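Local coordinates for type III effector NopAA (Sinorhizobium fredii USDA 257, PDB 6SDU), which hydrolyses xyloglucan as a family 12 glycoside hydrolase from the symbiotic type III secretion repertoire, and carries cellobiose in its substrate cleft in this crystal form, at residues Leu90-Asn95 with Val106-Trp111; Glu118-Thr123 with Gly215-Ser220; Asn124-Ser129 with Gly133-Ile138. All coordinates share one frame; numbering follows the deposited sequence.

Overall arrangement
The three contacts run from the core of a beta-jelly-roll sandwich to its sugar-binding cleft. Interaction 1 joins the two sheets and lies farthest from the ligand, the Tyr108 side chain being about 11 Å from a bound glucose. Interaction 2, its centre about 10 Å away, spans the cleft floor, and its Glu217 side chain comes to about 3 Å from the sugar. Tyr108 N and Leu121 O, 2.7 Å apart, probably hydrogen-bond between these two. Interaction 3, centred about 9 Å from interaction 2 and 17 Å from interaction 1, extends strand 117-125 into a loop lining the pocket; there Trp122 CH2 packs against Lys136 O at 3.5 Å.

Interaction 1: residues Leu90-Asn95 with Val106-Trp111; sequences LSSSFN and VAYDIW
The Tyr108 ring is met at its edge, near its own plane, by both Ser92 OG and Phe94 CD1, while the rings of Tyr214 and Trp232 also pack against it, inclined at roughly 45° and 40°. Phe94 is approached obliquely: its CD1 lies 3.6 Å from Tyr108 OH and 4.0 Å from Tyr108 CE2, so the phenol end rests against one ortho carbon rather than stacking. The hydroxyl of Tyr108 donates to Ser92 OG at 2.9 Å. Ser92 OG in turn hydrogen-bonds to the carbonyl O of Ser233 on the adjoining strand, so the buried hydroxyl both accepts and donates. With OG anti to the backbone N (chi1 -166°), Ser92 presents its oxygen to the tyrosine. A small serine leaves room for the long phenol, and tyrosine suits a site needing an aromatic body with one polar end. No backbone bond links the segments: the strand axes stay 10.6 Å apart and run nearly antiparallel, and the tyrosine side chain spans most of the gap. Strand 90-97 belongs to one sheet and strand 103-112 to the other, making this the face-to-face sheet packing of the beta-jelly-roll fold of family 12 glycoside hydrolases.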
loop_
_atom_site.group_PDB
_atom_site.type_symbol
_atom_site.label_atom_id
_atom_site.label_comp_id
_atom_site.label_asym_id
_atom_site.label_seq_id
_atom_site.Cartn_x
_atom_site.Cartn_y
_atom_site.Cartn_z
ATOM N N LEU A 90 -15.009 8.124 -3.464
ATOM C CA LEU A 90 -14.048 7.322 -2.698
ATOM C C LEU A 90 -12.661 7.886 -2.986
ATOM O O LEU A 90 -12.037 7.568 -4.004
ATOM C CB LEU A 90 -14.127 5.836 -3.028
ATOM C CG LEU A 90 -13.212 4.943 -2.168
ATOM C CD1 LEU A 90 -13.429 5.170 -0.669
ATOM C CD2 LEU A 90 -13.417 3.483 -2.497
ATOM N N SER A 91 -12.186 8.724 -2.082
ATOM C CA SER A 91 -10.892 9.364 -2.224
ATOM C C SER A 91 -10.128 9.262 -0.912
ATOM O O SER A 91 -10.690 8.948 0.144
ATOM C CB SER A 91 -11.046 10.824 -2.622
ATOM O OG SER A 91 -11.687 11.523 -1.575
ATOM N N SER A 92 -8.827 9.503 -0.990
ATOM C CA SER A 92 -7.980 9.423 0.188
ATOM C C SER A 92 -6.876 10.469 0.107
ATOM O O SER A 92 -6.391 10.792 -0.984
ATOM C CB SER A 92 -7.388 8.011 0.316
ATOM O OG SER A 92 -6.830 7.805 1.593
ATOM N N SER A 93 -6.504 11.019 1.269
ATOM C CA SER A 93 -5.399 11.970 1.385
ATOM C C SER A 93 -4.292 11.394 2.254
ATOM O O SER A 93 -4.572 10.808 3.301
ATOM C CB SER A 93 -5.866 13.288 1.993
ATOM O OG SER A 93 -6.718 13.962 1.089
ATOM N N PHE A 94 -3.032 11.589 1.843
ATOM C CA PHE A 94 -1.867 11.113 2.589
ATOM C C PHE A 94 -0.814 12.212 2.688
ATOM O O PHE A 94 -0.679 13.043 1.788
ATOM C CB PHE A 94 -1.249 9.857 1.940
ATOM C CG PHE A 94 -0.701 10.089 0.543
ATOM C CD1 PHE A 94 -1.552 10.108 -0.557
ATOM C CD2 PHE A 94 0.668 10.251 0.329
ATOM C CE1 PHE A 94 -1.069 10.320 -1.843
ATOM C CE2 PHE A 94 1.170 10.457 -0.961
ATOM C CZ PHE A 94 0.285 10.494 -2.050
ATOM N N ASN A 95 -0.124 12.257 3.821
ATOM C CA ASN A 95 1.026 13.133 4.022
ATOM C C ASN A 95 2.041 12.365 4.863
ATOM O O ASN A 95 1.723 11.955 5.981
ATOM C CB ASN A 95 0.595 14.430 4.710
ATOM C CG ASN A 95 1.738 15.394 4.904
ATOM O OD1 ASN A 95 2.624 15.502 4.061
ATOM N ND2 ASN A 95 1.741 16.084 6.040
ATOM N N VAL A 106 5.946 2.491 0.046
ATOM C CA VAL A 106 4.788 3.029 0.739
ATOM C C VAL A 106 3.621 2.867 -0.230
ATOM O O VAL A 106 3.691 3.357 -1.361
ATOM C CB VAL A 106 5.011 4.506 1.120
ATOM C CG1 VAL A 106 3.796 5.071 1.819
ATOM C CG2 VAL A 106 6.231 4.628 2.033
ATOM N N ALA A 107 2.562 2.165 0.179
ATOM C CA ALA A 107 1.516 1.871 -0.801
ATOM C C ALA A 107 0.120 1.838 -0.192
ATOM O O ALA A 107 -0.060 1.440 0.964
ATOM C CB ALA A 107 1.765 0.514 -1.478
ATOM N N TYR A 108 -0.873 2.208 -1.025
ATOM C CA TYR A 108 -2.273 1.901 -0.772
ATOM C C TYR A 108 -2.479 0.425 -1.073
ATOM O O TYR A 108 -1.884 -0.112 -2.015
ATOM C CB TYR A 108 -3.201 2.717 -1.688
ATOM C CG TYR A 108 -3.492 4.086 -1.166
ATOM C CD1 TYR A 108 -4.478 4.288 -0.210
ATOM C CD2 TYR A 108 -2.742 5.174 -1.586
ATOM C CE1 TYR A 108 -4.733 5.551 0.296
ATOM C CE2 TYR A 108 -2.992 6.445 -1.092
ATOM C CZ TYR A 108 -3.978 6.622 -0.138
ATOM O OH TYR A 108 -4.234 7.871 0.373
ATOM N N ASP A 109 -3.280 -0.240 -0.252
ATOM C CA ASP A 109 -3.625 -1.649 -0.444
ATOM C C ASP A 109 -5.149 -1.728 -0.414
ATOM O O ASP A 109 -5.765 -1.616 0.647
ATOM C CB ASP A 109 -2.978 -2.525 0.638
ATOM C CG ASP A 109 -2.652 -3.945 0.155
ATOM O OD1 ASP A 109 -2.362 -4.156 -1.047
ATOM O OD2 ASP A 109 -2.708 -4.864 0.992
ATOM N N ILE A 110 -5.771 -1.871 -1.579
ATOM C CA ILE A 110 -7.221 -1.859 -1.694
ATOM C C ILE A 110 -7.698 -3.267 -2.037
ATOM O O ILE A 110 -7.227 -3.871 -3.008
ATOM C CB ILE A 110 -7.680 -0.823 -2.734
ATOM C CG1 ILE A 110 -7.196 0.560 -2.327
ATOM C CG2 ILE A 110 -9.243 -0.824 -2.912
ATOM C CD1 ILE A 110 -6.959 1.472 -3.489
ATOM N N TRP A 111 -8.638 -3.787 -1.247
ATOM C CA TRP A 111 -9.139 -5.144 -1.416
ATOM C C TRP A 111 -10.628 -5.150 -1.741
ATOM O O TRP A 111 -11.371 -4.252 -1.348
ATOM C CB TRP A 111 -8.941 -5.962 -0.157
ATOM C CG TRP A 111 -7.520 -6.185 0.226
ATOM C CD1 TRP A 111 -6.711 -5.365 0.986
ATOM C CD2 TRP A 111 -6.730 -7.308 -0.144
ATOM N NE1 TRP A 111 -5.447 -5.932 1.101
ATOM C CE2 TRP A 111 -5.446 -7.129 0.426
ATOM C CE3 TRP A 111 -6.980 -8.452 -0.911
ATOM C CZ2 TRP A 111 -4.425 -8.065 0.267
ATOM C CZ3 TRP A 111 -5.964 -9.385 -1.075
ATOM C CH2 TRP A 111 -4.699 -9.184 -0.491
#

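Interaction 2: residues Glu118-Thr123 with Gly215-Ser220; sequences EIMLWT and GVEITS
Met120 and Glu217 reach toward each other from opposite directions across the floor of the sugar-binding cleft, on the ligand-facing side of the jelly roll's larger sheet. Their strands are not neighbours, since strand 103-112 runs between them, and the side chains must cover the distance. The tight part is the methionine methyl: Met120 CE stands 3.4 Å from Glu217 OE1 and 3.6 Å from Glu217 CD, so an apolar methyl lies against the end of the carboxylate. A bend at chi3 (76°) turns this methyl toward the acid, and an unbranched, flexible methionine can bring its methyl this far across the intervening strand. Met120 SD lies in the plane of the Trp122 indole at its edge, 3.7 Å from Trp122 NE1, which ties the two pocket residues together. Looser is the approach of Trp122 CZ2, 4.2 Å from Glu217 OE1, with the ring and carboxylate planes 80° apart. The cleft side is occupied by ligand: Glu217, extended beyond CG, hydrogen-bonds through OE2 to O2 of a bound glucose, and glutamate has the length to reach there. Glu118, held by His173, projects from the same face. The two acids are consistent with the carboxylate pair of retaining family 12 enzymes, Glu118 OE2 and Glu217 OE2 being 5.3 Å apart.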
loop_
_atom_site.group_PDB
_atom_site.type_symbol
_atom_site.label_atom_id
_atom_site.label_comp_id
_atom_site.label_asym_id
_atom_site.label_seq_id
_atom_site.Cartn_x
_atom_site.Cartn_y
_atom_site.Cartn_z
ATOM N N GLU A 118 -6.705 -7.537 -5.448
ATOM C CA GLU A 118 -5.902 -6.609 -4.664
ATOM C C GLU A 118 -5.392 -5.513 -5.593
ATOM O O GLU A 118 -4.811 -5.810 -6.647
ATOM C CB GLU A 118 -4.736 -7.362 -4.014
ATOM C CG GLU A 118 -3.972 -6.574 -3.042
ATOM C CD GLU A 118 -2.679 -7.271 -2.605
ATOM O OE1 GLU A 118 -2.430 -8.433 -3.009
ATOM O OE2 GLU A 118 -1.917 -6.637 -1.858
ATOM N N ILE A 119 -5.646 -4.255 -5.240
ATOM C CA ILE A 119 -5.178 -3.106 -6.022
ATOM C C ILE A 119 -4.215 -2.294 -5.155
ATOM O O ILE A 119 -4.588 -1.832 -4.065
ATOM C CB ILE A 119 -6.335 -2.232 -6.529
ATOM C CG1 ILE A 119 -7.288 -3.058 -7.414
ATOM C CG2 ILE A 119 -5.778 -0.987 -7.289
ATOM C CD1 ILE A 119 -8.447 -3.698 -6.661
ATOM N N MET A 120 -2.976 -2.137 -5.628
ATOM C CA MET A 120 -1.921 -1.420 -4.915
ATOM C C MET A 120 -1.600 -0.120 -5.634
ATOM O O MET A 120 -1.545 -0.079 -6.869
ATOM C CB MET A 120 -0.634 -2.252 -4.807
ATOM C CG MET A 120 -0.756 -3.649 -4.172
ATOM S SD MET A 120 0.850 -4.219 -3.548
ATOM C CE MET A 120 0.956 -3.225 -2.066
ATOM N N LEU A 121 -1.402 0.940 -4.867
ATOM C CA LEU A 121 -0.956 2.222 -5.399
ATOM C C LEU A 121 0.296 2.609 -4.625
ATOM O O LEU A 121 0.209 2.918 -3.436
ATOM C CB LEU A 121 -2.034 3.307 -5.280
ATOM C CG LEU A 121 -3.499 2.908 -5.556
ATOM C CD1 LEU A 121 -4.453 4.061 -5.188
ATOM C CD2 LEU A 121 -3.675 2.503 -7.009
ATOM N N TRP A 122 1.455 2.538 -5.284
ATOM C CA TRP A 122 2.752 2.870 -4.672
ATOM C C TRP A 122 3.016 4.375 -4.807
ATOM O O TRP A 122 3.226 4.875 -5.915
ATOM C CB TRP A 122 3.879 2.078 -5.341
ATOM C CG TRP A 122 3.852 0.554 -5.148
ATOM C CD1 TRP A 122 2.760 -0.234 -4.871
ATOM C CD2 TRP A 122 4.973 -0.340 -5.246
ATOM N NE1 TRP A 122 3.138 -1.559 -4.775
ATOM C CE2 TRP A 122 4.489 -1.651 -4.998
ATOM C CE3 TRP A 122 6.346 -0.158 -5.499
ATOM C CZ2 TRP A 122 5.325 -2.779 -5.006
ATOM C CZ3 TRP A 122 7.188 -1.284 -5.501
ATOM C CH2 TRP A 122 6.668 -2.575 -5.249
ATOM N N THR A 123 3.033 5.097 -3.688
ATOM C CA THR A 123 3.279 6.541 -3.747
ATOM C C THR A 123 4.763 6.902 -3.677
ATOM O O THR A 123 5.189 7.833 -4.356
ATOM C CB THR A 123 2.530 7.265 -2.626
ATOM O OG1 THR A 123 3.015 6.819 -1.341
ATOM C CG2 THR A 123 1.031 7.026 -2.755
ATOM N N GLY A 215 0.090 1.864 4.163
ATOM C CA GLY A 215 1.218 1.576 5.034
ATOM C C GLY A 215 2.486 1.420 4.230
ATOM O O GLY A 215 2.612 2.011 3.155
ATOM N N VAL A 216 3.453 0.671 4.776
ATOM C CA VAL A 216 4.724 0.434 4.095
ATOM C C VAL A 216 5.066 -1.059 4.115
ATOM O O VAL A 216 5.067 -1.699 5.179
ATOM C CB VAL A 216 5.857 1.310 4.698
ATOM C CG1 VAL A 216 6.029 1.081 6.173
ATOM C CG2 VAL A 216 7.177 1.132 3.951
ATOM N N GLU A 217 5.359 -1.620 2.934
ATOM C CA GLU A 217 5.865 -2.988 2.831
ATOM C C GLU A 217 7.380 -2.908 2.953
ATOM O O GLU A 217 8.041 -2.402 2.039
ATOM C CB GLU A 217 5.492 -3.609 1.487
ATOM C CG GLU A 217 3.988 -3.798 1.236
ATOM C CD GLU A 217 3.697 -4.462 -0.103
ATOM O OE1 GLU A 217 4.181 -3.956 -1.161
ATOM O OE2 GLU A 217 2.988 -5.492 -0.094
ATOM N N ILE A 218 7.943 -3.407 4.056
ATOM C CA ILE A 218 9.376 -3.273 4.310
ATOM C C ILE A 218 10.087 -4.560 3.928
ATOM O O ILE A 218 9.826 -5.632 4.489
ATOM C CB ILE A 218 9.658 -2.903 5.770
ATOM C CG1 ILE A 218 8.905 -1.635 6.128
ATOM C CG2 ILE A 218 11.181 -2.720 6.001
ATOM C CD1 ILE A 218 8.969 -1.305 7.564
ATOM N N THR A 219 11.016 -4.451 2.988
ATOM C CA THR A 219 11.879 -5.576 2.690
ATOM C C THR A 219 13.174 -5.486 3.492
ATOM O O THR A 219 13.630 -6.491 4.045
ATOM C CB THR A 219 12.121 -5.673 1.174
ATOM O OG1 THR A 219 10.898 -6.090 0.538
ATOM C CG2 THR A 219 13.219 -6.696 0.843
ATOM N N SER A 220 13.773 -4.303 3.580
ATOM C CA SER A 220 15.002 -4.134 4.349
ATOM C C SER A 220 15.047 -2.732 4.967
ATOM O O SER A 220 14.734 -1.748 4.292
ATOM C CB SER A 220 16.193 -4.406 3.424
ATOM O OG SER A 220 17.406 -3.896 3.927
#

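Interaction 3: residues Asn124-Ser129 with Gly133-Ile138; sequences NYTGNS and GNVKPI
Thr126 meets Asn134 through a short hydrogen bond, Thr126 OG1 to Asn134 OD1 at 2.6 Å, which enters in the amide plane on a lone pair with a C=O...donor angle of 131°. The chi1 of 55° sets OG1 between the backbone N and carbonyl carbon, where it also accepts from the backbone N of Trp104. A hydroxyl suits the place because it can donate to Asn134 and accept from Trp104; Val135 CG2 lies 3.4 Å from Thr126 OG1. The backbone joins in as well: a water donates to Thr126 O and accepts from Asn134 N, 2.8 Å from the latter. Next comes Gly127, whose CA is 3.9 Å from Gly133 CA. A beta carbon on either residue would collide with the opposite segment, and the backbone angles of Gly133 suit only glycine comfortably. Val135 CG2 also covers Gly127 N. At Asn128 the segments part slightly, and a second water sits 2.9 Å from both Asn128 O and Val135 O. Lys136 NZ hydrogen-bonds to Gly133 O at 2.8 Å within its own segment. Lys136, with Pro137 and Ile138 after it, touches the bound glucose, so this glycine-containing loop builds one wall of the sugar-binding cleft of the jelly roll.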
loop_
_atom_site.group_PDB
_atom_site.type_symbol
_atom_site.label_atom_id
_atom_site.label_comp_id
_atom_site.label_asym_id
_atom_site.label_seq_id
_atom_site.Cartn_x
_atom_site.Cartn_y
_atom_site.Cartn_z
ATOM N N ASN A 124 5.547 6.240 -2.823
ATOM C CA ASN A 124 6.986 6.489 -2.713
ATOM C C ASN A 124 7.630 5.144 -2.409
ATOM O O ASN A 124 7.061 4.332 -1.673
ATOM C CB ASN A 124 7.331 7.530 -1.629
ATOM C CG ASN A 124 8.740 8.137 -1.799
ATOM O OD1 ASN A 124 9.508 7.773 -2.704
ATOM N ND2 ASN A 124 9.084 9.055 -0.911
ATOM N N TYR A 125 8.767 4.871 -3.040
ATOM C CA TYR A 125 9.363 3.546 -2.939
ATOM C C TYR A 125 10.846 3.664 -3.269
ATOM O O TYR A 125 11.313 4.700 -3.745
ATOM C CB TYR A 125 8.631 2.542 -3.848
ATOM C CG TYR A 125 8.269 3.070 -5.244
ATOM C CD1 TYR A 125 7.166 3.926 -5.442
ATOM C CD2 TYR A 125 9.004 2.691 -6.354
ATOM C CE1 TYR A 125 6.841 4.399 -6.701
ATOM C CE2 TYR A 125 8.683 3.158 -7.621
ATOM C CZ TYR A 125 7.612 4.011 -7.793
ATOM O OH TYR A 125 7.315 4.460 -9.050
ATOM N N THR A 126 11.594 2.609 -2.966
ATOM C CA THR A 126 13.032 2.639 -3.213
ATOM C C THR A 126 13.430 2.095 -4.575
ATOM O O THR A 126 14.614 2.140 -4.891
ATOM C CB THR A 126 13.790 1.825 -2.156
ATOM O OG1 THR A 126 13.264 0.491 -2.129
ATOM C CG2 THR A 126 13.641 2.449 -0.823
ATOM N N GLY A 127 12.515 1.457 -5.305
ATOM C CA GLY A 127 12.755 0.989 -6.660
ATOM C C GLY A 127 12.369 2.057 -7.665
ATOM O O GLY A 127 12.270 3.238 -7.331
ATOM N N ASN A 128 12.185 1.654 -8.930
ATOM C CA ASN A 128 11.803 2.602 -9.984
ATOM C C ASN A 128 10.442 2.262 -10.591
ATOM O O ASN A 128 10.001 1.106 -10.562
ATOM C CB ASN A 128 12.851 2.658 -11.089
ATOM C CG ASN A 128 14.272 2.820 -10.538
ATOM O OD1 ASN A 128 15.127 1.969 -10.772
ATOM N ND2 ASN A 128 14.513 3.889 -9.786
ATOM N N SER A 129 9.792 3.283 -11.178
ATOM C CA SER A 129 8.467 3.122 -11.782
ATOM C C SER A 129 8.463 2.173 -12.974
ATOM O O SER A 129 7.388 1.694 -13.354
ATOM C CB SER A 129 7.892 4.479 -12.209
ATOM O OG SER A 129 8.644 5.056 -13.261
ATOM N N GLY A 133 14.681 -2.188 -9.560
ATOM C CA GLY A 133 15.119 -1.683 -8.275
ATOM C C GLY A 133 15.177 -2.796 -7.250
ATOM O O GLY A 133 14.901 -3.958 -7.541
ATOM N N ASN A 134 15.558 -2.421 -6.019
ATOM C CA ASN A 134 15.614 -3.406 -4.944
ATOM C C ASN A 134 14.231 -3.827 -4.443
ATOM O O ASN A 134 14.154 -4.695 -3.567
ATOM C CB ASN A 134 16.514 -2.906 -3.794
ATOM C CG ASN A 134 15.970 -1.650 -3.100
ATOM O OD1 ASN A 134 14.880 -1.165 -3.416
ATOM N ND2 ASN A 134 16.724 -1.150 -2.116
ATOM N N VAL A 135 13.154 -3.136 -4.835
ATOM C CA VAL A 135 11.788 -3.642 -4.660
ATOM C C VAL A 135 11.137 -3.627 -6.026
ATOM O O VAL A 135 11.477 -2.780 -6.861
ATOM C CB VAL A 135 10.921 -2.844 -3.660
ATOM C CG1 VAL A 135 11.296 -3.168 -2.231
ATOM C CG2 VAL A 135 10.988 -1.343 -3.955
ATOM N N LYS A 136 10.263 -4.598 -6.284
ATOM C CA LYS A 136 9.568 -4.705 -7.565
ATOM C C LYS A 136 8.107 -5.060 -7.344
ATOM O O LYS A 136 7.765 -5.736 -6.365
ATOM C CB LYS A 136 10.224 -5.759 -8.481
ATOM C CG LYS A 136 11.682 -5.479 -8.826
ATOM C CD LYS A 136 12.339 -6.684 -9.476
ATOM C CE LYS A 136 13.845 -6.441 -9.759
ATOM N NZ LYS A 136 14.740 -6.522 -8.561
ATOM N N PRO A 137 7.213 -4.607 -8.212
ATOM C CA PRO A 137 5.811 -4.984 -8.049
ATOM C C PRO A 137 5.591 -6.446 -8.396
ATOM O O PRO A 137 6.321 -7.045 -9.190
ATOM C CB PRO A 137 5.071 -4.065 -9.030
ATOM C CG PRO A 137 6.110 -3.702 -10.078
ATOM C CD PRO A 137 7.428 -3.683 -9.347
ATOM N N ILE A 138 4.516 -6.996 -7.820
ATOM C CA ILE A 138 4.087 -8.350 -8.157
ATOM C C ILE A 138 3.777 -8.393 -9.641
ATOM O O ILE A 138 3.126 -7.485 -10.178
ATOM C CB ILE A 138 2.849 -8.732 -7.336
ATOM C CG1 ILE A 138 3.217 -9.048 -5.888
ATOM C CG2 ILE A 138 2.109 -9.898 -7.983
ATOM C CD1 ILE A 138 2.004 -9.018 -4.990
HETATM O O HOH W 1 16.324 0.304 -5.956
HETATM O O HOH W 2 9.879 -1.147 -8.709
#